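PDB 3F4L: putative oxidoreductase yhhX from Escherichia coli K-12, which probably acts as an NADP-dependent scyllo-inositol dehydrogenase of the Gfo/Idh/MocA family, although its physiological reaction is not firmly established. Local coordinates for residues 169-174 / 208-213. Residues are numbered along the deposited sequence; the frame is centred on the assembly and turned at random.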
loop_
_atom_site.group_PDB
_atom_site.type_symbol
_atom_site.label_atom_id
_atom_site.label_comp_id
_atom_site.label_asym_id
_atom_site.label_seq_id
_atom_site.Cartn_x
_atom_site.Cartn_y
_atom_site.Cartn_z
ATOM N N ASP A 169 22.279 4.192 -8.142
ATOM C CA ASP A 169 21.984 3.457 -9.371
ATOM C C ASP A 169 20.690 2.652 -9.262
ATOM O O ASP A 169 20.252 2.033 -10.230
ATOM C CB ASP A 169 23.135 2.500 -9.688
ATOM C CG ASP A 169 24.480 3.192 -9.684
ATOM O OD1 ASP A 169 24.696 4.079 -10.537
ATOM O OD2 ASP A 169 25.319 2.852 -8.823
ATOM N N GLY A 170 20.087 2.664 -8.081
ATOM C CA GLY A 170 18.867 1.902 -7.872
ATOM C C GLY A 170 17.594 2.532 -8.390
ATOM O O GLY A 170 17.602 3.642 -8.922
ATOM N N ALA A 171 16.489 1.812 -8.204
ATOM C CA ALA A 171 15.176 2.254 -8.647
ATOM C C ALA A 171 14.635 3.457 -7.876
ATOM O O ALA A 171 13.915 4.282 -8.446
ATOM C CB ALA A 171 14.181 1.087 -8.554
ATOM N N PHE A 172 14.965 3.547 -6.590
ATOM C CA PHE A 172 14.497 4.657 -5.767
ATOM C C PHE A 172 15.005 5.993 -6.308
ATOM O O PHE A 172 14.225 6.927 -6.507
ATOM C CB PHE A 172 14.927 4.462 -4.309
ATOM C CG PHE A 172 14.245 5.402 -3.348
ATOM C CD1 PHE A 172 12.915 5.760 -3.535
ATOM C CD2 PHE A 172 14.921 5.901 -2.241
ATOM C CE1 PHE A 172 12.266 6.601 -2.631
ATOM C CE2 PHE A 172 14.280 6.742 -1.331
ATOM C CZ PHE A 172 12.955 7.089 -1.525
ATOM N N TYR A 173 16.305 6.086 -6.573
ATOM C CA TYR A 173 16.852 7.317 -7.137
ATOM C C TYR A 173 16.373 7.446 -8.580
ATOM O O TYR A 173 15.978 8.523 -9.024
ATOM C CB TYR A 173 18.386 7.299 -7.126
ATOM C CG TYR A 173 19.026 7.959 -5.917
ATOM C CD1 TYR A 173 19.076 7.316 -4.673
ATOM C CD2 TYR A 173 19.568 9.237 -6.018
ATOM C CE1 TYR A 173 19.655 7.947 -3.560
ATOM C CE2 TYR A 173 20.142 9.874 -4.924
ATOM C CZ TYR A 173 20.182 9.232 -3.703
ATOM O OH TYR A 173 20.731 9.896 -2.637
ATOM N N GLY A 174 16.396 6.329 -9.297
ATOM C CA GLY A 174 16.004 6.317 -10.699
ATOM C C GLY A 174 14.572 6.698 -11.033
ATOM O O GLY A 174 14.342 7.565 -11.877
ATOM N N ASP A 208 15.640 -2.503 -6.536
ATOM C CA ASP A 208 14.758 -2.517 -7.704
ATOM C C ASP A 208 13.314 -2.505 -7.231
ATOM O O ASP A 208 12.382 -2.672 -8.017
ATOM C CB ASP A 208 14.992 -3.775 -8.552
ATOM C CG ASP A 208 14.716 -5.060 -7.787
ATOM O OD1 ASP A 208 14.192 -5.002 -6.651
ATOM O OD2 ASP A 208 15.023 -6.140 -8.332
ATOM N N THR A 209 13.145 -2.296 -5.934
ATOM C CA THR A 209 11.834 -2.294 -5.308
ATOM C C THR A 209 11.823 -1.268 -4.183
ATOM O O THR A 209 12.752 -1.225 -3.378
ATOM C CB THR A 209 11.549 -3.671 -4.689
ATOM O OG1 THR A 209 11.817 -4.687 -5.662
ATOM C CG2 THR A 209 10.101 -3.767 -4.214
ATOM N N PHE A 210 10.787 -0.439 -4.131
ATOM C CA PHE A 210 10.702 0.541 -3.067
ATOM C C PHE A 210 9.297 1.042 -2.826
ATOM O O PHE A 210 8.433 0.969 -3.698
ATOM C CB PHE A 210 11.623 1.741 -3.341
ATOM C CG PHE A 210 11.142 2.659 -4.434
ATOM C CD1 PHE A 210 11.647 2.557 -5.725
ATOM C CD2 PHE A 210 10.187 3.634 -4.170
ATOM C CE1 PHE A 210 11.209 3.409 -6.733
ATOM C CE2 PHE A 210 9.740 4.491 -5.176
ATOM C CZ PHE A 210 10.250 4.381 -6.456
ATOM N N GLU A 211 9.084 1.534 -1.614
ATOM C CA GLU A 211 7.821 2.130 -1.225
ATOM C C GLU A 211 8.176 3.223 -0.233
ATOM O O GLU A 211 8.761 2.957 0.816
ATOM C CB GLU A 211 6.883 1.127 -0.552
ATOM C CG GLU A 211 5.540 1.770 -0.183
ATOM C CD GLU A 211 4.565 0.819 0.486
ATOM O OE1 GLU A 211 4.530 -0.376 0.109
ATOM O OE2 GLU A 211 3.814 1.276 1.378
ATOM N N ALA A 212 7.858 4.459 -0.589
ATOM C CA ALA A 212 8.122 5.585 0.282
ATOM C C ALA A 212 6.768 6.123 0.702
ATOM O O ALA A 212 5.866 6.265 -0.121
ATOM C CB ALA A 212 8.915 6.657 -0.451
ATOM N N GLN A 213 6.628 6.395 1.990
ATOM C CA GLN A 213 5.384 6.919 2.530
ATOM C C GLN A 213 5.666 8.293 3.101
ATOM O O GLN A 213 6.455 8.438 4.037
ATOM C CB GLN A 213 4.848 5.990 3.615
ATOM C CG GLN A 213 4.588 4.580 3.101
ATOM C CD GLN A 213 3.856 3.700 4.094
ATOM O OE1 GLN A 213 3.458 2.582 3.763
ATOM N NE2 GLN A 213 3.673 4.193 5.315
#
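Two donors grip D208 OD1: T209 OG1, 2.6 Å away and above the carboxylate plane, and the backbone N of L200; D208 OD2 makes a salt bridge with R201 NE. A carboxylate suits this buried site because its two oxygens serve all three groups, where D208 and T209 form a classic beta bulge opposite R198 and strand 209-216 begins. A171, whose small methyl allows close approach, rests its CB 3.7 Å from D208 CA. This is where helix 171-187 packs on the mixed sheet of the C-terminal alpha/beta domain, and G170 is the N-cap residue of that helix. The CA-CB bond of F210 points toward the helix, CG lying between N and the carbonyl carbon (chi1 73°). Its wide, flat ring offers one face to F172 CD1, 3.5 Å from F210 CD2, while F210 CE1 still comes 3.3 Å from A171 O. F172, with CG anti to its backbone N (chi1 -168°), lays its ring obliquely against F210, planes at 53°, and is long enough to reach A212 too. An alanine in place of F210 would probably loosen the helix from the strand, since the ring meeting A171 and F172 would be lost. F172 CE1 lies 4.0 Å from A212 CB, a methyl short enough for the ring to sit close to the strand.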